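Local structure of oxaloacetate acetyl hydrolase (Cryphonectria parasitica, 3LYE) at residues A54-S59 with R75-M80; T97-P102 with A106-H111; L122-L127 with I181-A186; V140-Y145 with Y177-E182; L262-L265 with G269-G272. The protein belongs to the phosphoenolpyruvate phosphomutase family of beta/alpha-barrel proteins and forms an assembly of four copies with bound calcium ions. All blocks are in the same frame, centred on the assembly; numbering follows the deposited sequence.

In the fold
Interactions 1 and 3 are buried and rest on a single polar pair each, a neutral amide-hydroxyl bond between two helices in 54-59 with 75-80 and a salt bridge from a loop to a helix in 122-127 with 181-186. Interaction 2, also largely buried, joins the loop behind strand 91-94 to the helix it leads into. Interaction 4 lies about 5 Å from interaction 3, centre to centre, and uses the same helix 177-189, but it is a surface cluster of charges. Interaction 5 stands apart, about 50 Å from interaction 4 between centres, partly buried, where backbone and arginine bonds fasten the end of an outlying helix to the chain that follows, beside a second subunit.

Interaction 1 of 5, residues A54-S59 with R75-M80; sequences AGTTAS and RDNADM
N77 reaches from helix 71-82 straight at T56 on helix 53-61, the two side chains approaching from opposite directions. Its CB lies 4.0 Å from T56 CG2, a loose methylene-to-methyl contact at the start of the arm. One bond further, N77 CG is 4.0 Å from T56 OG1, and at the tip the amide nitrogen makes the real connection: N77 ND2 donates to T56 OG1 over 3.0 Å with an N-H...O angle of 146°. The hydroxyl lies close to the plane of the amide, only 15° out of it, while T56 CG2 stays 3.6 Å from the same ND2. Both segments belong to the link between strand 49-51 and strand 91-94 of the beta/alpha barrel, where two successive helices intervene, and M51 of strand 49-51 touches the side chains of both T56 and N77. T56 OG1 sits beside the backbone N (chi1 -58°), within reach of the carbonyl one turn back, and gives its proton to T52 O. The hydroxyl therefore works as a relay between the amide and the helix backbone. N77 ND2 has a second acceptor as well, Y33 O in the loop after strand 27-32, which should limit rotation of the amide. All of this is buried, although the two segments cover only 82 Å² of each other in sum. Further along helix 53-61, S59 hydrogen-bonds D34 of a second subunit, whereas R75 on helix 71-82 forms a salt bridge with D79 of a third.

Interaction 2 of 5, residues T97-P102 with A106-H111; sequences TGYGGP and ARTVEH
Y99 and T108 meet at about a right angle where the loop after strand 91-94 of the beta/alpha barrel folds back on helix 102-114, whose N-cap position is G101. The threonine does not sit over the ring. Its OG1 approaches the rim of Y99 in the plane of the aromatic system, 3.3 Å from Y99 CD1, and its methyl follows the same edge, with T108 CG2 3.8 Å from Y99 CE1. This gives a close polar and apolar contact along one side of the ring. The orientation of T108 comes from its first torsion (chi1 -63°), which sets OG1 beside the backbone N and turns CG2 toward the tyrosine. There the hydroxyl bonds M104 O one turn earlier in the helix, and G98 O in the loop also lies 3.2 Å from T108 OG1. G98 itself has a positive phi of 93°, a conformation suited to a residue without a side chain, since a CB here would press on the carbonyl oxygen of T97.

At its far end the ring is anchored by Y99 OH, hydrogen-bonded to D96, which belongs to a calcium site; L71 and M74 of helix 71-82 pack against the ring as well. Y99 also packs on Q70 of a fourth subunit, so the loop lies near a subunit boundary. The other tie is the first turn of the helix: A106 N donates to P102 O over 3.0 Å at a nearly straight 171°, and A106 CB rests 3.4 Å from that same P102 O.

Interaction 3 of 5, residues L122-L127 with I181-A186; sequences LEDQIL and IERLRA
The loop behind strand 119-122, at the C-terminal mouth of the beta/alpha barrel, is tied to helix 177-189 by a salt bridge between D124 and R183. R183 NH1 donates to D124 OD1 over 2.9 Å, with an N-H...O angle of 140°. The oxygen is approached on its anti side, and the bond leaves both flat groups at a moderate tilt; carboxylate and guanidinium planes stand 61° apart, and only OD1 and NH1 pair, a one-atom grip. The aliphatic part joins in: R183 CD comes within 3.5 Å of D124 OD1, while D124 CB lies at the guanidinium edge, 3.6 Å from R183 NH1.

The arginine crosses to the aspartate at about a right angle on a chain extended from CG to NE. D124 meets it with CG placed between its own backbone N and carbonyl carbon (chi1 59°). Downstream of D124 the loop runs into residues 129-136, which are not modelled, consistent with the mobile loop after the fourth strand in this superfamily; beyond the gap the chain returns at V140, whose backbone hydrogen-bonds that of D124. The salt bridge is buried, and both ends have further partners. D124 OD1 also accepts from T169 OG1 at the end of strand 164-169, and D124 OD2 from D170 N, which fixes the carboxylate. R183 NE pairs with E179 one turn earlier on its helix, and R183 NH2 reaches V140 O, so each of its three guanidinium nitrogens has an acceptor and the group should turn little.

Interaction 4 of 5, residues V140-Y145 with Y177-E182; sequences VSRDEY and YEECIE
A single nitrogen, R142 NH2, is shared by two glutamates about one turn apart on helix 177-189. The shorter bond goes to E182: R142 NH2 donates to E182 OE1 over 2.7 Å, though at a bent 134°, using the anti lone pair. That carboxylate stands almost perpendicular to the guanidinium, and the acceptor is tilted from the guanidinium plane. The second bond, R142 NH2 to E179 OE2 at 3.1 Å, is straighter (157°) and lies in the guanidinium plane, with the oxygen met on its syn side but tilted out of the carboxylate plane. E179 comes up to the edge, and its OE1 adds a weak bond from R142 NE at 3.4 Å, which makes the pairing roughly two-pronged. E182 CB rests against one face of the guanidinium, 3.9 Å from R142 CZ, putting methylene contact and charge pairing on the same residue.

R142 gets there by a bend at chi3 (-57°), which turns the head of an otherwise extended chain toward the glutamates. R183, whose NE also pairs with E179 OE1, probably offsets part of the excess negative charge. R142 is the first residue of helix 142-158, whose start is closed by a capping box of S141 and E144; S141 N donates to E144 OE2 over 3.1 Å, while the place of S141 OG is less sure. The network bridges, on the surface, the N-terminal parts of helices 142-158 and 177-189, which flank strand 164-169 through Y145 on A167 and C180 on T169, with I181 facing strand 194-197 beyond.

Interaction 5 of 5, residues L262-L265 with G269-G272; sequences LVRL and GVVG
R264 closes over the chain that follows helix 251-268, and its firm hold is a straight bond from R264 NH1 to V271 O, 2.9 Å long at 170°. The oxygen lies in the guanidinium plane and the donor in the carbonyl plane, yet the two planes stand nearly at right angles, joined along the N-H...O line. A bend at chi3 brings the head round to that oxygen, while R264 CG packs 3.4 Å from V270 O. Beside it, L265 approaches the same carbonyl with its CA, 3.3 Å from V270 O in a CA-H...O contact, and its side chain adds an apolar touch, L265 CD1 to V271 CG2 at 4.2 Å.

The chain turns at G269, whose positive phi (78°) takes it out of helical geometry at the C-terminal end of helix 251-268. The last turn is still bonded, G269 N to L265 O at 2.9 Å, although the donor stands above the carbonyl plane; the alternative, G269 N to R264 O, is weak. This helix follows the last strand of the barrel, 243-247, yet runs far out from the centre of its own chain. L262 and V263 pack on L44 and L265 on F246 of a second subunit, an arrangement in keeping with the exchange of the eighth helix between partners in this superfamily.

On the outer side the contact thins. G272 is exposed, and R264 NH1 stays 3.7 Å from G272 O without a bond. G272 lies near a bound calcium ion, and V271 before it packs on E224 of the second subunit, a residue of a calcium site.

Interaction 1 of 5, residues A54-S59 with R75-M80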
# COMPACT_ATOMS: atom_id res chain seq x y z
N ALA A 54 -11.19 0.55 -15.25
CA ALA A 54 -10.64 -0.56 -16.03
C ALA A 54 -9.15 -0.36 -16.21
O ALA A 54 -8.40 -1.32 -16.17
CB ALA A 54 -11.32 -0.67 -17.39
N GLY A 55 -8.73 0.87 -16.45
CA GLY A 55 -7.32 1.16 -16.67
C GLY A 55 -6.54 0.99 -15.37
O GLY A 55 -5.43 0.44 -15.38
N THR A 56 -7.09 1.47 -14.26
CA THR A 56 -6.42 1.30 -12.99
C THR A 56 -6.23 -0.20 -12.71
O THR A 56 -5.16 -0.65 -12.30
CB THR A 56 -7.13 2.00 -11.86
OG1 THR A 56 -7.27 3.41 -12.08
CG2 THR A 56 -6.64 1.66 -10.62
N THR A 57 -7.27 -0.98 -12.98
CA THR A 57 -7.21 -2.41 -12.74
C THR A 57 -6.18 -3.10 -13.64
O THR A 57 -5.38 -3.92 -13.18
CB THR A 57 -8.59 -3.06 -12.91
OG1 THR A 57 -9.53 -2.40 -12.04
CG2 THR A 57 -8.56 -4.49 -12.48
N ALA A 58 -6.21 -2.77 -14.92
CA ALA A 58 -5.28 -3.38 -15.84
C ALA A 58 -3.85 -3.02 -15.53
O ALA A 58 -2.96 -3.89 -15.57
CB ALA A 58 -5.61 -2.94 -17.25
N SER A 59 -3.60 -1.75 -15.24
CA SER A 59 -2.23 -1.31 -15.00
C SER A 59 -1.67 -1.62 -13.63
O SER A 59 -0.56 -2.13 -13.53
CB SER A 59 -2.17 0.18 -15.32
OG SER A 59 -0.86 0.72 -15.18
N ARG A 75 -8.14 4.62 -4.62
CA ARG A 75 -7.70 5.82 -3.95
C ARG A 75 -6.21 6.02 -4.18
O ARG A 75 -5.77 7.13 -4.41
CB ARG A 75 -7.99 5.75 -2.45
CG ARG A 75 -7.61 7.05 -1.76
CD ARG A 75 -7.06 6.94 -0.39
NE ARG A 75 -6.63 8.27 0.07
CZ ARG A 75 -6.01 8.51 1.22
NH1 ARG A 75 -5.61 9.74 1.56
NH2 ARG A 75 -5.79 7.50 2.04
N ASP A 76 -5.42 4.95 -4.11
CA ASP A 76 -3.99 5.15 -4.31
C ASP A 76 -3.68 5.70 -5.68
O ASP A 76 -2.84 6.59 -5.83
CB ASP A 76 -3.22 3.86 -4.08
CG ASP A 76 -3.02 3.59 -2.59
OD1 ASP A 76 -2.37 2.57 -2.28
OD2 ASP A 76 -3.51 4.38 -1.75
N ASN A 77 -4.34 5.19 -6.72
CA ASN A 77 -4.06 5.69 -8.06
C ASN A 77 -4.56 7.11 -8.23
O ASN A 77 -3.90 7.93 -8.85
CB ASN A 77 -4.65 4.75 -9.10
CG ASN A 77 -3.87 4.71 -10.40
OD1 ASN A 77 -2.65 4.82 -10.41
ND2 ASN A 77 -4.57 4.51 -11.49
N ALA A 78 -5.72 7.42 -7.68
CA ALA A 78 -6.28 8.76 -7.80
C ALA A 78 -5.47 9.78 -7.03
O ALA A 78 -5.28 10.87 -7.49
CB ALA A 78 -7.75 8.77 -7.37
N ASP A 79 -5.01 9.42 -5.85
CA ASP A 79 -4.20 10.29 -5.00
C ASP A 79 -2.90 10.62 -5.77
O ASP A 79 -2.44 11.76 -5.82
CB ASP A 79 -3.94 9.55 -3.70
CG ASP A 79 -3.01 10.25 -2.82
OD1 ASP A 79 -1.80 9.94 -2.82
OD2 ASP A 79 -3.45 11.14 -2.15
N MET A 80 -2.33 9.61 -6.39
CA MET A 80 -1.13 9.81 -7.16
C MET A 80 -1.38 10.76 -8.34
O MET A 80 -0.68 11.75 -8.54
CB MET A 80 -0.55 8.47 -7.65
CG MET A 80 0.73 8.59 -8.44
SD MET A 80 0.50 8.84 -10.25
CE MET A 80 -0.24 7.28 -10.75

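Interaction 2 of 5, residues T97-P102 with A106-H111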
# COMPACT_ATOMS: atom_id res chain seq x y z
N THR A 97 -19.25 1.43 -7.28
CA THR A 97 -20.44 1.45 -6.46
C THR A 97 -20.10 1.89 -5.02
O THR A 97 -20.97 1.86 -4.13
CB THR A 97 -21.10 0.08 -6.37
OG1 THR A 97 -20.22 -0.78 -5.70
CG2 THR A 97 -21.41 -0.53 -7.74
N GLY A 98 -18.88 2.37 -4.78
CA GLY A 98 -18.51 2.79 -3.45
C GLY A 98 -17.83 1.71 -2.64
O GLY A 98 -17.54 1.93 -1.47
N TYR A 99 -17.67 0.53 -3.22
CA TYR A 99 -16.94 -0.57 -2.59
C TYR A 99 -17.52 -1.21 -1.36
O TYR A 99 -16.82 -1.84 -0.60
CB TYR A 99 -15.43 -0.14 -2.36
CG TYR A 99 -14.89 0.54 -3.60
CD1 TYR A 99 -14.65 1.88 -3.63
CD2 TYR A 99 -14.73 -0.18 -4.80
CE1 TYR A 99 -14.26 2.54 -4.79
CE2 TYR A 99 -14.33 0.47 -5.96
CZ TYR A 99 -14.13 1.83 -5.95
OH TYR A 99 -13.81 2.51 -7.08
N GLY A 100 -18.81 -1.08 -1.20
CA GLY A 100 -19.51 -1.66 -0.07
C GLY A 100 -20.83 -0.93 0.19
O GLY A 100 -21.39 -0.28 -0.69
N GLY A 101 -21.32 -1.05 1.42
CA GLY A 101 -22.54 -0.40 1.85
C GLY A 101 -22.24 1.07 2.08
O GLY A 101 -21.14 1.57 1.81
N PRO A 102 -23.20 1.80 2.62
CA PRO A 102 -23.04 3.23 2.85
C PRO A 102 -21.82 3.62 3.65
O PRO A 102 -21.27 4.68 3.40
CB PRO A 102 -24.34 3.63 3.55
CG PRO A 102 -25.10 2.43 3.75
CD PRO A 102 -24.52 1.29 3.08
N ALA A 106 -19.32 6.32 1.91
CA ALA A 106 -18.87 7.50 2.62
C ALA A 106 -17.35 7.52 2.77
O ALA A 106 -16.72 8.55 2.54
CB ALA A 106 -19.53 7.57 3.99
N ARG A 107 -16.77 6.39 3.14
CA ARG A 107 -15.31 6.30 3.29
C ARG A 107 -14.62 6.64 1.97
O ARG A 107 -13.65 7.34 1.95
CB ARG A 107 -14.94 4.90 3.74
CG ARG A 107 -13.46 4.74 4.00
CD ARG A 107 -13.20 3.39 4.66
NE ARG A 107 -11.78 3.13 4.89
CZ ARG A 107 -11.08 3.65 5.90
NH1 ARG A 107 -11.67 4.41 6.80
NH2 ARG A 107 -9.78 3.40 5.99
N THR A 108 -15.16 6.12 0.87
CA THR A 108 -14.60 6.36 -0.44
C THR A 108 -14.64 7.84 -0.79
O THR A 108 -13.65 8.41 -1.22
CB THR A 108 -15.37 5.53 -1.50
OG1 THR A 108 -15.21 4.12 -1.24
CG2 THR A 108 -14.84 5.82 -2.89
N VAL A 109 -15.80 8.48 -0.59
CA VAL A 109 -15.91 9.88 -0.90
C VAL A 109 -14.95 10.68 -0.02
O VAL A 109 -14.29 11.59 -0.51
CB VAL A 109 -17.39 10.37 -0.78
CG1 VAL A 109 -17.45 11.90 -0.93
CG2 VAL A 109 -18.24 9.68 -1.83
N GLU A 110 -14.89 10.36 1.28
CA GLU A 110 -14.01 11.09 2.18
C GLU A 110 -12.57 10.95 1.72
O GLU A 110 -11.83 11.92 1.73
CB GLU A 110 -14.22 10.52 3.56
CG GLU A 110 -13.30 11.04 4.62
CD GLU A 110 -13.59 10.36 5.94
OE1 GLU A 110 -13.93 9.13 5.93
OE2 GLU A 110 -13.50 11.03 6.97
N HIS A 111 -12.14 9.73 1.40
CA HIS A 111 -10.76 9.49 0.97
C HIS A 111 -10.44 10.21 -0.35
O HIS A 111 -9.37 10.77 -0.52
CB HIS A 111 -10.48 7.99 0.89
CG HIS A 111 -10.30 7.37 2.24
ND1 HIS A 111 -9.27 6.52 2.53
CD2 HIS A 111 -11.01 7.50 3.38
CE1 HIS A 111 -9.33 6.15 3.80
NE2 HIS A 111 -10.36 6.76 4.35

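Interaction 3 of 5, residues L122-L127 with I181-A186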
# COMPACT_ATOMS: atom_id res chain seq x y z
N LEU A 122 -20.61 7.48 -9.35
CA LEU A 122 -21.15 6.43 -8.46
C LEU A 122 -22.36 5.84 -9.15
O LEU A 122 -23.29 6.56 -9.47
CB LEU A 122 -21.50 7.13 -7.14
CG LEU A 122 -22.20 6.32 -6.06
CD1 LEU A 122 -21.43 5.06 -5.73
CD2 LEU A 122 -22.35 7.20 -4.81
N GLU A 123 -22.34 4.53 -9.34
CA GLU A 123 -23.36 3.81 -10.06
C GLU A 123 -24.29 2.94 -9.30
O GLU A 123 -24.16 2.76 -8.09
CB GLU A 123 -22.63 2.99 -11.16
CG GLU A 123 -21.89 1.78 -10.61
CD GLU A 123 -20.67 1.35 -11.42
OE1 GLU A 123 -20.32 0.16 -11.37
OE2 GLU A 123 -20.03 2.21 -12.06
N ASP A 124 -25.27 2.44 -10.05
CA ASP A 124 -26.32 1.57 -9.53
C ASP A 124 -26.11 0.09 -9.79
O ASP A 124 -27.03 -0.68 -9.59
CB ASP A 124 -27.70 2.05 -9.99
CG ASP A 124 -27.86 2.10 -11.50
OD1 ASP A 124 -29.00 2.37 -11.92
OD2 ASP A 124 -26.85 1.96 -12.23
N GLN A 125 -24.93 -0.33 -10.23
CA GLN A 125 -24.71 -1.76 -10.47
C GLN A 125 -24.58 -2.57 -9.19
O GLN A 125 -24.34 -2.03 -8.12
CB GLN A 125 -23.40 -1.98 -11.19
CG GLN A 125 -23.37 -1.48 -12.54
CD GLN A 125 -22.20 -2.08 -13.33
OE1 GLN A 125 -22.03 -3.28 -13.40
NE2 GLN A 125 -21.42 -1.22 -13.90
N ILE A 126 -24.74 -3.88 -9.31
CA ILE A 126 -24.59 -4.73 -8.14
C ILE A 126 -23.09 -4.67 -7.88
O ILE A 126 -22.30 -4.50 -8.79
CB ILE A 126 -25.10 -6.15 -8.41
CG1 ILE A 126 -26.59 -6.18 -8.15
CG2 ILE A 126 -24.40 -7.17 -7.55
CD1 ILE A 126 -27.32 -5.26 -9.03
N LEU A 127 -22.70 -4.84 -6.63
CA LEU A 127 -21.29 -4.76 -6.29
C LEU A 127 -20.53 -6.06 -6.50
O LEU A 127 -19.33 -6.07 -6.77
CB LEU A 127 -21.20 -4.29 -4.84
CG LEU A 127 -20.95 -5.28 -3.69
CD1 LEU A 127 -20.77 -4.52 -2.36
CD2 LEU A 127 -22.10 -6.23 -3.55
N ILE A 181 -33.99 7.87 -16.62
CA ILE A 181 -34.35 9.26 -16.38
C ILE A 181 -34.92 9.44 -14.97
O ILE A 181 -34.56 10.39 -14.26
CB ILE A 181 -35.37 9.75 -17.45
CG1 ILE A 181 -34.75 9.71 -18.86
CG2 ILE A 181 -35.81 11.16 -17.16
CD1 ILE A 181 -33.38 10.41 -18.98
N GLU A 182 -35.78 8.53 -14.53
CA GLU A 182 -36.36 8.66 -13.20
C GLU A 182 -35.26 8.47 -12.13
O GLU A 182 -35.29 9.13 -11.08
CB GLU A 182 -37.53 7.69 -13.03
CG GLU A 182 -38.66 7.94 -14.05
CD GLU A 182 -39.90 7.11 -13.80
OE1 GLU A 182 -39.86 6.24 -12.90
OE2 GLU A 182 -40.92 7.32 -14.50
N ARG A 183 -34.31 7.59 -12.38
CA ARG A 183 -33.23 7.37 -11.41
C ARG A 183 -32.33 8.59 -11.30
O ARG A 183 -31.89 8.95 -10.22
CB ARG A 183 -32.36 6.19 -11.80
CG ARG A 183 -33.01 4.90 -11.49
CD ARG A 183 -32.20 3.67 -11.89
NE ARG A 183 -32.94 2.50 -11.48
CZ ARG A 183 -32.49 1.49 -10.74
NH1 ARG A 183 -31.22 1.41 -10.39
NH2 ARG A 183 -33.31 0.52 -10.39
N LEU A 184 -32.08 9.23 -12.43
CA LEU A 184 -31.24 10.41 -12.47
C LEU A 184 -31.96 11.56 -11.77
O LEU A 184 -31.36 12.30 -11.01
CB LEU A 184 -30.84 10.75 -13.89
CG LEU A 184 -29.83 9.77 -14.51
CD1 LEU A 184 -29.64 10.17 -15.99
CD2 LEU A 184 -28.52 9.73 -13.78
N ARG A 185 -33.26 11.71 -12.03
CA ARG A 185 -34.00 12.78 -11.37
C ARG A 185 -33.97 12.55 -9.86
O ARG A 185 -33.81 13.50 -9.06
CB ARG A 185 -35.44 12.82 -11.84
CG ARG A 185 -35.60 13.42 -13.17
CD ARG A 185 -37.06 13.63 -13.49
NE ARG A 185 -37.19 14.23 -14.81
CZ ARG A 185 -37.93 13.77 -15.80
NH1 ARG A 185 -37.94 14.42 -16.95
NH2 ARG A 185 -38.69 12.68 -15.63
N ALA A 186 -34.14 11.31 -9.43
CA ALA A 186 -34.13 11.00 -8.00
C ALA A 186 -32.75 11.31 -7.42
O ALA A 186 -32.64 11.86 -6.32
CB ALA A 186 -34.53 9.58 -7.74

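Interaction 4 of 5, residues V140-Y145 with Y177-E182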
# COMPACT_ATOMS: atom_id res chain seq x y z
N VAL A 140 -29.19 -2.42 -8.95
CA VAL A 140 -29.89 -2.57 -7.69
C VAL A 140 -31.19 -1.78 -7.80
O VAL A 140 -31.44 -1.11 -8.80
CB VAL A 140 -29.06 -2.03 -6.49
CG1 VAL A 140 -27.77 -2.83 -6.31
CG2 VAL A 140 -28.76 -0.53 -6.65
N SER A 141 -32.05 -1.91 -6.80
CA SER A 141 -33.30 -1.19 -6.82
C SER A 141 -33.05 0.33 -6.75
O SER A 141 -31.99 0.79 -6.33
CB SER A 141 -34.15 -1.62 -5.64
OG SER A 141 -33.60 -1.14 -4.44
N ARG A 142 -34.06 1.11 -7.11
CA ARG A 142 -33.93 2.54 -7.08
C ARG A 142 -33.60 2.99 -5.66
O ARG A 142 -32.69 3.81 -5.43
CB ARG A 142 -35.20 3.20 -7.58
CG ARG A 142 -35.00 4.67 -7.78
CD ARG A 142 -36.23 5.37 -8.31
NE ARG A 142 -36.75 4.85 -9.56
CZ ARG A 142 -37.93 5.21 -10.05
NH1 ARG A 142 -38.66 6.09 -9.39
NH2 ARG A 142 -38.38 4.71 -11.18
N ASP A 143 -34.30 2.44 -4.68
CA ASP A 143 -34.05 2.82 -3.29
C ASP A 143 -32.62 2.46 -2.85
O ASP A 143 -31.98 3.23 -2.16
CB ASP A 143 -35.06 2.14 -2.38
CG ASP A 143 -36.39 2.91 -2.28
OD1 ASP A 143 -37.34 2.29 -1.76
OD2 ASP A 143 -36.50 4.09 -2.70
N GLU A 144 -32.14 1.28 -3.21
CA GLU A 144 -30.79 0.86 -2.84
C GLU A 144 -29.75 1.79 -3.47
O GLU A 144 -28.71 2.09 -2.88
CB GLU A 144 -30.52 -0.57 -3.29
CG GLU A 144 -31.39 -1.66 -2.69
CD GLU A 144 -31.00 -3.05 -3.24
OE1 GLU A 144 -30.02 -3.61 -2.70
OE2 GLU A 144 -31.63 -3.56 -4.20
N TYR A 145 -30.02 2.24 -4.69
CA TYR A 145 -29.10 3.15 -5.35
C TYR A 145 -29.08 4.50 -4.63
O TYR A 145 -28.03 5.09 -4.42
CB TYR A 145 -29.53 3.36 -6.78
CG TYR A 145 -28.81 4.41 -7.55
CD1 TYR A 145 -27.42 4.40 -7.64
CD2 TYR A 145 -29.51 5.37 -8.26
CE1 TYR A 145 -26.77 5.34 -8.41
CE2 TYR A 145 -28.86 6.29 -9.05
CZ TYR A 145 -27.49 6.28 -9.11
OH TYR A 145 -26.88 7.20 -9.91
N TYR A 177 -34.91 3.33 -20.92
CA TYR A 177 -34.68 4.76 -20.86
C TYR A 177 -35.45 5.49 -19.78
O TYR A 177 -34.85 6.22 -18.99
CB TYR A 177 -34.91 5.33 -22.24
CG TYR A 177 -34.74 6.81 -22.35
CD1 TYR A 177 -35.81 7.65 -22.25
CD2 TYR A 177 -33.49 7.37 -22.57
CE1 TYR A 177 -35.68 8.99 -22.37
CE2 TYR A 177 -33.34 8.73 -22.71
CZ TYR A 177 -34.45 9.54 -22.58
OH TYR A 177 -34.36 10.90 -22.70
N GLU A 178 -36.76 5.30 -19.70
CA GLU A 178 -37.58 5.97 -18.70
C GLU A 178 -37.05 5.75 -17.30
O GLU A 178 -36.98 6.69 -16.52
CB GLU A 178 -39.04 5.50 -18.75
CG GLU A 178 -39.92 6.17 -19.77
CD GLU A 178 -41.38 5.74 -19.63
OE1 GLU A 178 -41.97 5.92 -18.52
OE2 GLU A 178 -41.94 5.21 -20.62
N GLU A 179 -36.71 4.51 -16.96
CA GLU A 179 -36.18 4.17 -15.65
C GLU A 179 -34.89 4.95 -15.39
O GLU A 179 -34.69 5.46 -14.30
CB GLU A 179 -35.91 2.68 -15.54
CG GLU A 179 -35.31 2.22 -14.23
CD GLU A 179 -36.17 2.52 -13.04
OE1 GLU A 179 -35.66 2.64 -11.91
OE2 GLU A 179 -37.39 2.62 -13.21
N CYS A 180 -34.04 5.08 -16.41
CA CYS A 180 -32.79 5.81 -16.25
C CYS A 180 -33.06 7.25 -15.90
O CYS A 180 -32.45 7.79 -14.99
CB CYS A 180 -31.96 5.79 -17.54
SG CYS A 180 -31.18 4.22 -17.86
N ILE A 181 -33.99 7.87 -16.62
CA ILE A 181 -34.35 9.26 -16.38
C ILE A 181 -34.92 9.44 -14.97
O ILE A 181 -34.56 10.39 -14.26
CB ILE A 181 -35.37 9.75 -17.45
CG1 ILE A 181 -34.75 9.71 -18.86
CG2 ILE A 181 -35.81 11.16 -17.16
CD1 ILE A 181 -33.38 10.41 -18.98
N GLU A 182 -35.78 8.53 -14.53
CA GLU A 182 -36.36 8.66 -13.20
C GLU A 182 -35.26 8.47 -12.13
O GLU A 182 -35.29 9.13 -11.08
CB GLU A 182 -37.53 7.69 -13.03
CG GLU A 182 -38.66 7.94 -14.05
CD GLU A 182 -39.90 7.11 -13.80
OE1 GLU A 182 -39.86 6.24 -12.90
OE2 GLU A 182 -40.92 7.32 -14.50

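Interaction 5 of 5, residues L262-L265 with G269-G272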
# COMPACT_ATOMS: atom_id res chain seq x y z
N LEU A 262 6.85 -5.12 -29.06
CA LEU A 262 7.32 -6.40 -28.54
C LEU A 262 7.36 -7.48 -29.63
O LEU A 262 8.20 -8.37 -29.59
CB LEU A 262 6.52 -6.80 -27.30
CG LEU A 262 6.75 -5.93 -26.08
CD1 LEU A 262 5.89 -6.51 -24.96
CD2 LEU A 262 8.24 -5.91 -25.74
N VAL A 263 6.45 -7.41 -30.59
CA VAL A 263 6.45 -8.38 -31.71
C VAL A 263 7.75 -8.12 -32.50
O VAL A 263 8.42 -9.05 -32.93
CB VAL A 263 5.20 -8.22 -32.61
CG1 VAL A 263 5.42 -8.89 -33.97
CG2 VAL A 263 4.01 -8.82 -31.92
N ARG A 264 8.10 -6.86 -32.71
CA ARG A 264 9.34 -6.50 -33.42
C ARG A 264 10.54 -7.02 -32.63
O ARG A 264 11.47 -7.55 -33.21
CB ARG A 264 9.44 -4.98 -33.60
CG ARG A 264 10.62 -4.52 -34.43
CD ARG A 264 10.69 -3.01 -34.43
NE ARG A 264 9.45 -2.47 -34.95
CZ ARG A 264 8.62 -1.62 -34.35
NH1 ARG A 264 8.86 -1.05 -33.17
NH2 ARG A 264 7.53 -1.30 -34.99
N LEU A 265 10.55 -6.86 -31.31
CA LEU A 265 11.68 -7.36 -30.54
C LEU A 265 11.76 -8.88 -30.65
O LEU A 265 12.83 -9.45 -30.86
CB LEU A 265 11.53 -6.96 -29.08
CG LEU A 265 12.57 -7.54 -28.12
CD1 LEU A 265 13.94 -7.08 -28.55
CD2 LEU A 265 12.23 -7.10 -26.74
N GLY A 269 14.64 -8.78 -33.08
CA GLY A 269 15.75 -8.53 -32.19
C GLY A 269 16.11 -7.11 -31.86
O GLY A 269 17.21 -6.87 -31.35
N VAL A 270 15.22 -6.19 -32.19
CA VAL A 270 15.39 -4.78 -31.91
C VAL A 270 14.03 -4.21 -31.49
O VAL A 270 12.98 -4.65 -31.92
CB VAL A 270 15.93 -3.96 -33.08
CG1 VAL A 270 17.29 -4.47 -33.49
CG2 VAL A 270 14.95 -4.00 -34.23
N VAL A 271 14.09 -3.22 -30.61
CA VAL A 271 12.88 -2.53 -30.10
C VAL A 271 12.39 -1.56 -31.16
O VAL A 271 11.20 -1.50 -31.47
CB VAL A 271 13.20 -1.86 -28.78
CG1 VAL A 271 12.06 -0.97 -28.29
CG2 VAL A 271 13.52 -2.94 -27.73
N GLY A 272 13.28 -0.77 -31.73
CA GLY A 272 12.88 0.14 -32.80
C GLY A 272 11.98 1.32 -32.57
O GLY A 272 11.23 1.73 -33.47